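Local coordinates for protein short Chain Dehydrogenase yciK (PDB 3IAH) that binds NADP as a short-chain dehydrogenase of the Rossmann-fold class and probably catalyses NADP-dependent oxidation or reduction, perhaps of an oxoacyl substrate, at residues 45-50 with 71-76; 150-155 with 191-196. All coordinates share one frame; numbering follows the deposited sequence.

Interaction 1: 45-50 with 71-76; sequences LGRNEE and TLDLLT. With NAP (NADP nicotinamide-adenine-dinucleotide phosphate), chain C.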
ATOM      1  N   LEU A  45      -3.973 -16.494  17.038  1.00 15.49           N
ATOM      2  CA  LEU A  45      -2.957 -15.462  17.249  1.00 15.93           C
ATOM      3  C   LEU A  45      -3.645 -14.164  17.617  1.00 15.84           C
ATOM      4  O   LEU A  45      -4.695 -13.816  17.056  1.00 15.67           O
ATOM      5  CB  LEU A  45      -2.019 -15.246  16.062  1.00 16.19           C
ATOM      6  CG  LEU A  45      -0.688 -15.980  16.098  1.00 17.77           C
ATOM      7  CD1 LEU A  45      -0.842 -17.508  16.025  1.00 14.95           C
ATOM      8  CD2 LEU A  45       0.197 -15.423  14.979  1.00 17.10           C
ATOM      9  N   GLY A  46      -3.047 -13.461  18.575  1.00 15.71           N
ATOM     10  CA  GLY A  46      -3.538 -12.192  19.056  1.00 16.34           C
ATOM     11  C   GLY A  46      -2.497 -11.558  19.963  1.00 16.58           C
ATOM     12  O   GLY A  46      -1.412 -12.103  20.145  1.00 17.82           O
ATOM     13  N   ARG A  47      -2.816 -10.409  20.522  1.00 16.74           N
ATOM     14  CA  ARG A  47      -1.886  -9.718  21.423  1.00 18.07           C
ATOM     15  C   ARG A  47      -2.315  -9.832  22.879  1.00 19.03           C
ATOM     16  O   ARG A  47      -1.483  -9.719  23.776  1.00 19.16           O
ATOM     17  CB  ARG A  47      -1.751  -8.243  21.037  1.00 17.96           C
ATOM     18  CG  ARG A  47      -3.071  -7.515  20.980  1.00 19.91           C
ATOM     19  CD  ARG A  47      -2.936  -6.041  20.677  1.00 21.67           C
ATOM     20  NE  ARG A  47      -4.275  -5.484  20.495  1.00 22.23           N
ATOM     21  CZ  ARG A  47      -4.536  -4.242  20.098  1.00 25.23           C
ATOM     22  NH1 ARG A  47      -5.796  -3.855  19.960  1.00 26.12           N
ATOM     23  NH2 ARG A  47      -3.553  -3.386  19.833  1.00 26.20           N
ATOM     24  N   ASN A  48      -3.605 -10.068  23.104  1.00 19.28           N
ATOM     25  CA  ASN A  48      -4.163 -10.150  24.449  1.00 19.54           C
ATOM     26  C   ASN A  48      -4.361 -11.602  24.873  1.00 19.49           C
ATOM     27  O   ASN A  48      -5.278 -12.293  24.412  1.00 17.62           O
ATOM     28  CB  ASN A  48      -5.472  -9.361  24.492  1.00 19.98           C
ATOM     29  CG  ASN A  48      -6.059  -9.258  25.882  1.00 21.60           C
ATOM     30  OD1 ASN A  48      -5.833 -10.108  26.747  1.00 20.95           O
ATOM     31  ND2 ASN A  48      -6.845  -8.213  26.099  1.00 23.03           N
ATOM     32  N   GLU A  49      -3.478 -12.039  25.762  1.00 19.21           N
ATOM     33  CA  GLU A  49      -3.482 -13.395  26.281  1.00 20.54           C
ATOM     34  C   GLU A  49      -4.811 -13.826  26.905  1.00 20.00           C
ATOM     35  O   GLU A  49      -5.289 -14.929  26.635  1.00 21.29           O
ATOM     36  CB  GLU A  49      -2.327 -13.544  27.269  1.00 21.05           C
ATOM     37  CG  GLU A  49      -2.264 -14.860  27.960  1.00 24.41           C
ATOM     38  CD  GLU A  49      -0.973 -15.044  28.738  1.00 29.86           C
ATOM     39  OE1 GLU A  49      -0.035 -14.232  28.564  1.00 33.03           O
ATOM     40  OE2 GLU A  49      -0.893 -16.014  29.518  1.00 31.44           O
ATOM     41  N   GLU A  50      -5.404 -12.966  27.731  1.00 20.33           N
ATOM     42  CA  GLU A  50      -6.674 -13.298  28.379  1.00 19.90           C
ATOM     43  C   GLU A  50      -7.791 -13.443  27.361  1.00 18.49           C
ATOM     44  O   GLU A  50      -8.576 -14.383  27.456  1.00 17.76           O
ATOM     45  CB  GLU A  50      -7.056 -12.286  29.469  1.00 21.01           C
ATOM     46  CG  GLU A  50      -6.027 -12.175  30.588  1.00 24.45           C
ATOM     47  CD  GLU A  50      -5.710 -13.507  31.264  1.00 29.69           C
ATOM     48  OE1 GLU A  50      -4.548 -13.667  31.697  1.00 33.88           O
ATOM     49  OE2 GLU A  50      -6.595 -14.397  31.339  1.00 31.15           O
ATOM     50  N   THR A  71       0.778 -15.465  21.470  1.00 12.93           N
ATOM     51  CA  THR A  71       0.699 -14.017  21.531  1.00 15.40           C
ATOM     52  C   THR A  71       1.794 -13.437  20.638  1.00 15.10           C
ATOM     53  O   THR A  71       2.945 -13.896  20.657  1.00 14.51           O
ATOM     54  CB  THR A  71       0.840 -13.464  22.955  1.00 15.72           C
ATOM     55  OG1 THR A  71       2.110 -13.837  23.487  1.00 18.65           O
ATOM     56  CG2 THR A  71      -0.263 -14.012  23.845  1.00 17.38           C
ATOM     57  N   LEU A  72       1.410 -12.435  19.855  1.00 15.05           N
ATOM     58  CA  LEU A  72       2.299 -11.739  18.942  1.00 14.91           C
ATOM     59  C   LEU A  72       1.688 -10.371  18.688  1.00 15.04           C
ATOM     60  O   LEU A  72       0.629 -10.267  18.071  1.00 16.13           O
ATOM     61  CB  LEU A  72       2.430 -12.485  17.606  1.00 14.61           C
ATOM     62  CG  LEU A  72       3.388 -11.869  16.574  1.00 17.63           C
ATOM     63  CD1 LEU A  72       4.815 -11.864  17.113  1.00 15.60           C
ATOM     64  CD2 LEU A  72       3.330 -12.620  15.229  1.00 19.76           C
ATOM     65  N   ASP A  73       2.342  -9.321  19.159  1.00 15.09           N
ATOM     66  CA  ASP A  73       1.828  -7.979  18.949  1.00 13.67           C
ATOM     67  C   ASP A  73       2.437  -7.491  17.642  1.00 12.68           C
ATOM     68  O   ASP A  73       3.650  -7.289  17.551  1.00 12.25           O
ATOM     69  CB  ASP A  73       2.170  -7.084  20.128  1.00 14.55           C
ATOM     70  CG  ASP A  73       1.549  -5.697  20.016  1.00 16.18           C
ATOM     71  OD1 ASP A  73       1.295  -5.096  21.079  1.00 20.23           O
ATOM     72  OD2 ASP A  73       1.283  -5.216  18.888  1.00 11.58           O
ATOM     73  N   LEU A  74       1.588  -7.311  16.638  1.00 11.27           N
ATOM     74  CA  LEU A  74       2.020  -6.883  15.299  1.00 11.96           C
ATOM     75  C   LEU A  74       2.556  -5.456  15.226  1.00 12.80           C
ATOM     76  O   LEU A  74       3.270  -5.116  14.293  1.00 12.74           O
ATOM     77  CB  LEU A  74       0.870  -7.061  14.306  1.00 12.21           C
ATOM     78  CG  LEU A  74       0.373  -8.504  14.091  1.00 12.74           C
ATOM     79  CD1 LEU A  74      -0.997  -8.545  13.425  1.00 15.04           C
ATOM     80  CD2 LEU A  74       1.370  -9.323  13.307  1.00 12.91           C
ATOM     81  N   LEU A  75       2.221  -4.632  16.214  1.00 12.26           N
ATOM     82  CA  LEU A  75       2.661  -3.255  16.235  1.00 14.39           C
ATOM     83  C   LEU A  75       4.085  -3.152  16.765  1.00 17.07           C
ATOM     84  O   LEU A  75       4.823  -2.250  16.395  1.00 17.24           O
ATOM     85  CB  LEU A  75       1.703  -2.428  17.110  1.00 13.70           C
ATOM     86  CG  LEU A  75       1.906  -0.928  17.206  1.00 13.70           C
ATOM     87  CD1 LEU A  75       1.877  -0.275  15.835  1.00 10.06           C
ATOM     88  CD2 LEU A  75       0.842  -0.299  18.148  1.00 15.18           C
ATOM     89  N   THR A  76       4.473  -4.107  17.607  1.00 20.39           N
ATOM     90  CA  THR A  76       5.784  -4.095  18.239  1.00 22.98           C
ATOM     91  C   THR A  76       6.754  -5.237  17.874  1.00 24.78           C
ATOM     92  O   THR A  76       7.914  -5.190  18.281  1.00 25.12           O
ATOM     93  CB  THR A  76       5.577  -4.136  19.774  1.00 23.62           C
ATOM     94  OG1 THR A  76       5.053  -5.405  20.178  1.00 22.58           O
ATOM     95  CG2 THR A  76       4.600  -3.047  20.201  1.00 25.09           C
TER
HETATM   96  PA  NAP C 254     -11.830  -5.867  15.478  1.00 30.64           P
HETATM   97  O1A NAP C 254     -13.063  -6.278  16.149  1.00 34.48           O
HETATM   98  O2A NAP C 254     -11.204  -4.642  16.008  1.00 33.93           O
HETATM   99  O5B NAP C 254     -10.693  -6.960  15.572  1.00 30.37           O
HETATM  100  C5B NAP C 254      -9.379  -6.661  15.194  1.00 31.68           C
HETATM  101  C4B NAP C 254      -8.521  -7.841  15.629  1.00 30.01           C
HETATM  102  O4B NAP C 254      -7.213  -7.510  15.213  1.00 29.43           O
HETATM  103  C3B NAP C 254      -8.506  -8.049  17.138  1.00 30.27           C
HETATM  104  O3B NAP C 254      -8.387  -9.404  17.511  1.00 29.09           O
HETATM  105  C2B NAP C 254      -7.269  -7.289  17.516  1.00 29.19           C
HETATM  106  O2B NAP C 254      -6.735  -7.640  18.774  1.00 33.51           O
HETATM  107  C1B NAP C 254      -6.365  -7.604  16.308  1.00 28.78           C
HETATM  108  N9A NAP C 254      -5.290  -6.632  16.412  1.00 28.39           N
HETATM  109  C8A NAP C 254      -5.342  -5.271  16.330  1.00 28.32           C
HETATM  110  N7A NAP C 254      -4.095  -4.801  16.547  1.00 27.95           N
HETATM  111  C5A NAP C 254      -3.272  -5.848  16.776  1.00 27.83           C
HETATM  112  C6A NAP C 254      -1.921  -5.945  17.063  1.00 26.02           C
HETATM  113  N6A NAP C 254      -1.177  -4.841  17.157  1.00 26.26           N
HETATM  114  N1A NAP C 254      -1.351  -7.198  17.243  1.00 24.94           N
HETATM  115  C2A NAP C 254      -2.119  -8.344  17.160  1.00 25.60           C
HETATM  116  N3A NAP C 254      -3.469  -8.244  16.879  1.00 23.50           N
HETATM  117  C4A NAP C 254      -4.020  -7.005  16.701  1.00 27.39           C
HETATM  118  O3  NAP C 254     -12.020  -5.646  13.919  1.00 28.63           O
HETATM  119  PN  NAP C 254     -12.776  -6.462  12.817  1.00 24.04           P
HETATM  120  O1N NAP C 254     -13.054  -7.833  13.329  1.00 23.93           O
HETATM  121  O2N NAP C 254     -13.822  -5.597  12.246  1.00 23.34           O
HETATM  122  O5D NAP C 254     -11.613  -6.507  11.725  1.00 24.81           O
HETATM  123  C5D NAP C 254     -11.097  -7.713  11.229  1.00 18.77           C
HETATM  124  C4D NAP C 254     -10.501  -7.409   9.873  1.00 19.52           C
HETATM  125  O4D NAP C 254     -11.561  -7.068   9.025  1.00 22.23           O
HETATM  126  C3D NAP C 254      -9.520  -6.238   9.821  1.00 17.46           C
HETATM  127  O3D NAP C 254      -8.410  -6.572   8.980  1.00 19.51           O
HETATM  128  C2D NAP C 254     -10.342  -5.119   9.203  1.00 21.25           C
HETATM  129  O2D NAP C 254      -9.560  -4.184   8.519  1.00 21.80           O
HETATM  130  C1D NAP C 254     -11.225  -5.881   8.285  1.00 19.61           C
HETATM  131  N1N NAP C 254     -12.491  -5.252   7.860  1.00 22.26           N
HETATM  132  C2N NAP C 254     -13.511  -5.113   8.773  1.00 20.94           C
HETATM  133  C3N NAP C 254     -14.700  -4.522   8.376  1.00 21.26           C
HETATM  134  C7N NAP C 254     -15.854  -4.368   9.355  1.00 19.42           C
HETATM  135  O7N NAP C 254     -16.964  -3.733   8.842  1.00 22.16           O
HETATM  136  N7N NAP C 254     -15.776  -4.836  10.605  1.00 21.86           N
HETATM  137  C4N NAP C 254     -14.836  -4.080   7.054  1.00 22.99           C
HETATM  138  C5N NAP C 254     -13.782  -4.229   6.134  1.00 21.04           C
HETATM  139  C6N NAP C 254     -12.614  -4.817   6.567  1.00 20.24           C
HETATM  140  P2B NAP C 254      -7.399  -7.217  20.218  1.00 38.38           P
HETATM  141  O1X NAP C 254      -6.342  -7.303  21.252  1.00 35.85           O
HETATM  142  O2X NAP C 254      -7.901  -5.802  20.187  1.00 38.10           O
HETATM  143  O3X NAP C 254      -8.497  -8.155  20.621  1.00 38.13           O
HETATM  144  O   HOH W   1      -0.914  -3.399  20.731  1.00 20.68           O
HETATM  145  O   HOH W   2       1.533 -15.131  26.391  1.00 26.27           O
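Gly46 and Thr71 form a parallel bridge where strands 41-46 and 68-71 end, at the margin of the seven-stranded sheet, and the loops that follow close on the adenosine half of NADP. The bridge rests on one direct hydrogen bond, from Leu72 N to Gly46 O (2.9 Å, 163° at the hydrogen), while Thr71 CA brings a CH...O contact to the same oxygen. Beside the bridge, Leu45 CD2 touches Leu72 CD2 at 4.2 Å, and Leu72 continues onto Leu134 of helix 117-142. Just past it the chains stay close, with Arg47 CB against Asp73 CB at 4.2 Å, and from there the polar ends reach the cofactor. Arg47 sends CG between its backbone N and carbonyl carbon (chi1 55°) and then runs extended, which brings its guanidinium over the adenine, with NAP N7A 3.6 Å from the plane. Two different N-H groups grip two phosphate oxygens: NE reaches NAP O1X at 2.9 Å and NH1 reaches NAP O2X at 2.9 Å, both nearly straight. Water 1 joins Arg47 NH2 to Asp73 OD1. The other carboxylate oxygen, Asp73 OD2, accepts from NAP N6A at 3.0 Å and, on its anti side, from Leu75 N, an Asx turn that fixes the carboxylate against the adenine amino group. Leu74 N donates to NAP N1A at 3.0 Å, so N1A and N6A are both read from one loop. A basic residue just after the second strand, clasping the 2'-phosphate, is a common mark of NADP preference in short-chain dehydrogenases, here paired with the adenine-binding aspartate of the family.

Interaction 2: 150-155 with 191-196; sequences LVFTSS and LRVNCI. With NAP (NADP nicotinamide-adenine-dinucleotide phosphate), chain C; ACT (acetate ion), chain D.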
ATOM      1  N   LEU A 150      -3.719 -19.068   1.768  1.00 13.75           N
ATOM      2  CA  LEU A 150      -3.286 -17.852   2.460  1.00 13.01           C
ATOM      3  C   LEU A 150      -4.319 -16.772   2.132  1.00 13.43           C
ATOM      4  O   LEU A 150      -4.571 -16.477   0.961  1.00 13.01           O
ATOM      5  CB  LEU A 150      -1.890 -17.457   1.993  1.00 13.44           C
ATOM      6  CG  LEU A 150      -1.287 -16.158   2.533  1.00 15.22           C
ATOM      7  CD1 LEU A 150      -1.271 -16.062   4.087  1.00 14.25           C
ATOM      8  CD2 LEU A 150       0.133 -15.995   1.933  1.00 12.88           C
ATOM      9  N   VAL A 151      -4.895 -16.166   3.160  1.00 12.79           N
ATOM     10  CA  VAL A 151      -5.924 -15.169   2.972  1.00 14.13           C
ATOM     11  C   VAL A 151      -5.615 -13.883   3.715  1.00 14.09           C
ATOM     12  O   VAL A 151      -5.340 -13.904   4.917  1.00 14.65           O
ATOM     13  CB  VAL A 151      -7.287 -15.724   3.501  1.00 15.07           C
ATOM     14  CG1 VAL A 151      -8.452 -14.742   3.282  1.00 13.03           C
ATOM     15  CG2 VAL A 151      -7.595 -17.072   2.860  1.00 12.67           C
ATOM     16  N   PHE A 152      -5.632 -12.773   2.985  1.00 13.69           N
ATOM     17  CA  PHE A 152      -5.450 -11.431   3.549  1.00 12.94           C
ATOM     18  C   PHE A 152      -6.829 -10.769   3.670  1.00 13.01           C
ATOM     19  O   PHE A 152      -7.804 -11.193   3.013  1.00 14.28           O
ATOM     20  CB  PHE A 152      -4.544 -10.573   2.670  1.00 14.56           C
ATOM     21  CG  PHE A 152      -3.140 -11.063   2.616  1.00 14.20           C
ATOM     22  CD1 PHE A 152      -2.220 -10.627   3.543  1.00 16.09           C
ATOM     23  CD2 PHE A 152      -2.733 -11.965   1.640  1.00 13.49           C
ATOM     24  CE1 PHE A 152      -0.896 -11.083   3.514  1.00 17.25           C
ATOM     25  CE2 PHE A 152      -1.425 -12.420   1.595  1.00 14.50           C
ATOM     26  CZ  PHE A 152      -0.495 -11.977   2.550  1.00 15.78           C
ATOM     27  N   THR A 153      -6.936  -9.737   4.493  1.00 13.35           N
ATOM     28  CA  THR A 153      -8.230  -9.064   4.667  1.00 13.68           C
ATOM     29  C   THR A 153      -8.127  -7.637   4.152  1.00 14.74           C
ATOM     30  O   THR A 153      -7.301  -6.860   4.619  1.00 14.03           O
ATOM     31  CB  THR A 153      -8.715  -9.067   6.127  1.00 13.53           C
ATOM     32  OG1 THR A 153      -8.668 -10.388   6.659  1.00 13.57           O
ATOM     33  CG2 THR A 153     -10.170  -8.552   6.216  1.00 15.64           C
ATOM     34  N   SER A 154      -8.967  -7.315   3.175  1.00 15.58           N
ATOM     35  CA  SER A 154      -8.996  -5.997   2.581  1.00 16.71           C
ATOM     36  C   SER A 154     -10.199  -5.210   3.105  1.00 16.64           C
ATOM     37  O   SER A 154     -10.668  -5.454   4.217  1.00 18.25           O
ATOM     38  CB  SER A 154      -9.014  -6.110   1.055  1.00 15.91           C
ATOM     39  OG  SER A 154      -8.819  -4.834   0.480  1.00 17.80           O
ATOM     40  N   SER A 155     -10.680  -4.272   2.297  1.00 16.48           N
ATOM     41  CA  SER A 155     -11.810  -3.408   2.618  1.00 16.68           C
ATOM     42  C   SER A 155     -12.267  -2.738   1.320  1.00 15.99           C
ATOM     43  O   SER A 155     -11.545  -2.751   0.325  1.00 14.27           O
ATOM     44  CB  SER A 155     -11.364  -2.334   3.616  1.00 17.33           C
ATOM     45  OG  SER A 155     -12.373  -1.361   3.840  1.00 19.22           O
ATOM     46  N   LEU A 191       0.286 -23.518  -3.009  1.00 17.23           N
ATOM     47  CA  LEU A 191      -0.339 -22.459  -2.253  1.00 16.36           C
ATOM     48  C   LEU A 191      -1.164 -21.462  -3.078  1.00 17.25           C
ATOM     49  O   LEU A 191      -0.686 -20.931  -4.086  1.00 18.50           O
ATOM     50  CB  LEU A 191       0.764 -21.686  -1.508  1.00 16.61           C
ATOM     51  CG  LEU A 191       0.374 -20.508  -0.616  1.00 16.79           C
ATOM     52  CD1 LEU A 191      -0.516 -20.993   0.531  1.00 12.64           C
ATOM     53  CD2 LEU A 191       1.622 -19.770  -0.067  1.00 17.22           C
ATOM     54  N   ARG A 192      -2.393 -21.202  -2.627  1.00 15.38           N
ATOM     55  CA  ARG A 192      -3.271 -20.216  -3.250  1.00 15.00           C
ATOM     56  C   ARG A 192      -3.287 -19.033  -2.269  1.00 14.58           C
ATOM     57  O   ARG A 192      -3.150 -19.216  -1.051  1.00 14.60           O
ATOM     58  CB  ARG A 192      -4.659 -20.768  -3.578  1.00 15.59           C
ATOM     59  CG  ARG A 192      -5.498 -21.258  -2.413  1.00 14.87           C
ATOM     60  CD  ARG A 192      -6.720 -21.984  -2.978  1.00 16.76           C
ATOM     61  NE  ARG A 192      -7.631 -22.470  -1.954  1.00 17.83           N
ATOM     62  CZ  ARG A 192      -7.449 -23.583  -1.243  1.00 16.64           C
ATOM     63  NH1 ARG A 192      -8.353 -23.940  -0.337  1.00 19.26           N
ATOM     64  NH2 ARG A 192      -6.365 -24.331  -1.413  1.00 17.46           N
ATOM     65  N   VAL A 193      -3.394 -17.835  -2.825  1.00 13.93           N
ATOM     66  CA  VAL A 193      -3.344 -16.586  -2.081  1.00 12.92           C
ATOM     67  C   VAL A 193      -4.458 -15.681  -2.607  1.00 13.07           C
ATOM     68  O   VAL A 193      -4.562 -15.419  -3.806  1.00 13.43           O
ATOM     69  CB  VAL A 193      -1.973 -15.903  -2.263  1.00 12.10           C
ATOM     70  CG1 VAL A 193      -1.803 -14.765  -1.235  1.00 14.82           C
ATOM     71  CG2 VAL A 193      -0.812 -16.908  -2.102  1.00 10.05           C
ATOM     72  N   ASN A 194      -5.314 -15.218  -1.702  1.00 14.22           N
ATOM     73  CA  ASN A 194      -6.454 -14.376  -2.060  1.00 12.87           C
ATOM     74  C   ASN A 194      -6.753 -13.377  -0.933  1.00 14.77           C
ATOM     75  O   ASN A 194      -6.161 -13.453   0.162  1.00 13.32           O
ATOM     76  CB  ASN A 194      -7.685 -15.276  -2.242  1.00 13.31           C
ATOM     77  CG  ASN A 194      -7.565 -16.215  -3.415  1.00 16.16           C
ATOM     78  OD1 ASN A 194      -7.712 -15.802  -4.573  1.00 14.32           O
ATOM     79  ND2 ASN A 194      -7.337 -17.501  -3.129  1.00 14.23           N
ATOM     80  N   CYS A 195      -7.652 -12.441  -1.214  1.00 15.21           N
ATOM     81  CA  CYS A 195      -8.129 -11.463  -0.231  1.00 15.91           C
ATOM     82  C   CYS A 195      -9.627 -11.586  -0.039  1.00 15.15           C
ATOM     83  O   CYS A 195     -10.360 -11.972  -0.962  1.00 15.41           O
ATOM     84  CB  CYS A 195      -7.894 -10.002  -0.654  1.00 17.50           C
ATOM     85  SG  CYS A 195      -6.276  -9.290  -0.439  1.00 21.35           S
ATOM     86  N   ILE A 196     -10.085 -11.257   1.167  1.00 16.12           N
ATOM     87  CA  ILE A 196     -11.522 -11.194   1.475  1.00 16.53           C
ATOM     88  C   ILE A 196     -11.834  -9.777   1.952  1.00 15.86           C
ATOM     89  O   ILE A 196     -11.096  -9.221   2.764  1.00 15.68           O
ATOM     90  CB  ILE A 196     -11.983 -12.102   2.637  1.00 16.49           C
ATOM     91  CG1 ILE A 196     -11.896 -13.567   2.267  1.00 19.41           C
ATOM     92  CG2 ILE A 196     -13.452 -11.816   2.981  1.00 18.00           C
ATOM     93  CD1 ILE A 196     -12.373 -14.514   3.393  1.00 19.68           C
TER
HETATM   94  PA  NAP C 254     -11.830  -5.867  15.478  1.00 30.64           P
HETATM   95  O1A NAP C 254     -13.063  -6.278  16.149  1.00 34.48           O
HETATM   96  O2A NAP C 254     -11.204  -4.642  16.008  1.00 33.93           O
HETATM   97  O5B NAP C 254     -10.693  -6.960  15.572  1.00 30.37           O
HETATM   98  C5B NAP C 254      -9.379  -6.661  15.194  1.00 31.68           C
HETATM   99  C4B NAP C 254      -8.521  -7.841  15.629  1.00 30.01           C
HETATM  100  O4B NAP C 254      -7.213  -7.510  15.213  1.00 29.43           O
HETATM  101  C3B NAP C 254      -8.506  -8.049  17.138  1.00 30.27           C
HETATM  102  O3B NAP C 254      -8.387  -9.404  17.511  1.00 29.09           O
HETATM  103  C2B NAP C 254      -7.269  -7.289  17.516  1.00 29.19           C
HETATM  104  O2B NAP C 254      -6.735  -7.640  18.774  1.00 33.51           O
HETATM  105  C1B NAP C 254      -6.365  -7.604  16.308  1.00 28.78           C
HETATM  106  N9A NAP C 254      -5.290  -6.632  16.412  1.00 28.39           N
HETATM  107  C8A NAP C 254      -5.342  -5.271  16.330  1.00 28.32           C
HETATM  108  N7A NAP C 254      -4.095  -4.801  16.547  1.00 27.95           N
HETATM  109  C5A NAP C 254      -3.272  -5.848  16.776  1.00 27.83           C
HETATM  110  C6A NAP C 254      -1.921  -5.945  17.063  1.00 26.02           C
HETATM  111  N6A NAP C 254      -1.177  -4.841  17.157  1.00 26.26           N
HETATM  112  N1A NAP C 254      -1.351  -7.198  17.243  1.00 24.94           N
HETATM  113  C2A NAP C 254      -2.119  -8.344  17.160  1.00 25.60           C
HETATM  114  N3A NAP C 254      -3.469  -8.244  16.879  1.00 23.50           N
HETATM  115  C4A NAP C 254      -4.020  -7.005  16.701  1.00 27.39           C
HETATM  116  O3  NAP C 254     -12.020  -5.646  13.919  1.00 28.63           O
HETATM  117  PN  NAP C 254     -12.776  -6.462  12.817  1.00 24.04           P
HETATM  118  O1N NAP C 254     -13.054  -7.833  13.329  1.00 23.93           O
HETATM  119  O2N NAP C 254     -13.822  -5.597  12.246  1.00 23.34           O
HETATM  120  O5D NAP C 254     -11.613  -6.507  11.725  1.00 24.81           O
HETATM  121  C5D NAP C 254     -11.097  -7.713  11.229  1.00 18.77           C
HETATM  122  C4D NAP C 254     -10.501  -7.409   9.873  1.00 19.52           C
HETATM  123  O4D NAP C 254     -11.561  -7.068   9.025  1.00 22.23           O
HETATM  124  C3D NAP C 254      -9.520  -6.238   9.821  1.00 17.46           C
HETATM  125  O3D NAP C 254      -8.410  -6.572   8.980  1.00 19.51           O
HETATM  126  C2D NAP C 254     -10.342  -5.119   9.203  1.00 21.25           C
HETATM  127  O2D NAP C 254      -9.560  -4.184   8.519  1.00 21.80           O
HETATM  128  C1D NAP C 254     -11.225  -5.881   8.285  1.00 19.61           C
HETATM  129  N1N NAP C 254     -12.491  -5.252   7.860  1.00 22.26           N
HETATM  130  C2N NAP C 254     -13.511  -5.113   8.773  1.00 20.94           C
HETATM  131  C3N NAP C 254     -14.700  -4.522   8.376  1.00 21.26           C
HETATM  132  C7N NAP C 254     -15.854  -4.368   9.355  1.00 19.42           C
HETATM  133  O7N NAP C 254     -16.964  -3.733   8.842  1.00 22.16           O
HETATM  134  N7N NAP C 254     -15.776  -4.836  10.605  1.00 21.86           N
HETATM  135  C4N NAP C 254     -14.836  -4.080   7.054  1.00 22.99           C
HETATM  136  C5N NAP C 254     -13.782  -4.229   6.134  1.00 21.04           C
HETATM  137  C6N NAP C 254     -12.614  -4.817   6.567  1.00 20.24           C
HETATM  138  P2B NAP C 254      -7.399  -7.217  20.218  1.00 38.38           P
HETATM  139  O1X NAP C 254      -6.342  -7.303  21.252  1.00 35.85           O
HETATM  140  O2X NAP C 254      -7.901  -5.802  20.187  1.00 38.10           O
HETATM  141  O3X NAP C 254      -8.497  -8.155  20.621  1.00 38.13           O
HETATM  142  C   ACT D 255     -14.060  -0.879   7.083  1.00 27.80           C
HETATM  143  O   ACT D 255     -15.111  -0.660   6.436  1.00 27.46           O
HETATM  144  OXT ACT D 255     -13.071  -1.267   6.414  1.00 26.32           O
HETATM  145  CH3 ACT D 255     -14.000  -0.679   8.562  1.00 27.59           C
HETATM  146  O   HOH W   3      -6.522 -18.124  -0.410  1.00 14.77           O
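Of the bonds between Leu150-Ser154 and Arg192-Ile196 whose tilt is given by the geometry, the last, Ser154 N to Ile196 O (2.9 Å), leans farthest from its carbonyl plane, by 33°. Four bonds precede it in parallel register, among them Phe152 N to Asn194 O at 3.0 Å, which lies in the carbonyl plane. The short strand axes are 4.5 Å apart and turned by 28°. On the face of Leu150, Phe152, Val193 and Cys195, Val193 CG1 is the shared methyl: it meets Phe152 CE2 at 3.7 Å, in the plane of the ring at its edge, and lies beside Leu150 CD2. Cys195 SG packs on Phe152 CB at 3.8 Å. Helices 166-186 and 117-142 cover this side. On the other face Val151 CG1 meets Ile196 CG1 at 3.8 Å beneath helix 225-232, and water 3 links Leu150 O to Asn194 ND2, whose amide is held further by Lys239 and Met242. Ser155 OG donates to OXT of an acetate, probably from the crystallisation liquor, at 2.7 Å. Tyr168 bonds both acetate and NADP, and Lys172 NZ bonds Thr153 O, consistent with the Ser-Tyr-Lys site of this family. Apolar packing thus gives way to Thr153 CG2 at the ribose (3.5 Å to NAP O4D), Ser154 O at the nicotinamide (3.1 Å to NAP C6N) and the Ser155 hydroxyl on acetate; the backbone pairing probably fixes the start of the loop that carries Ser155.

Both contacts belong to one parallel sheet and both end on the same NADP, yet their centres are 21 Å apart and they do not touch. Interaction 2 is core: every touching residue is buried, and five backbone bonds join neighbouring strands of a beta-alpha-beta unit. Interaction 1 lies nearer the edge, partly exposed, with one direct bond between its segments, some side-chain packing, and further links through cofactor and water. The chemistry follows position. Segments 45-50 and 71-76 offer charge and amide N-H groups to phosphate and adenine, whereas 150-155 and 191-196 pack largely apolar side chains, their buried Arg192 and Asn194 satisfied by other parts of the chain.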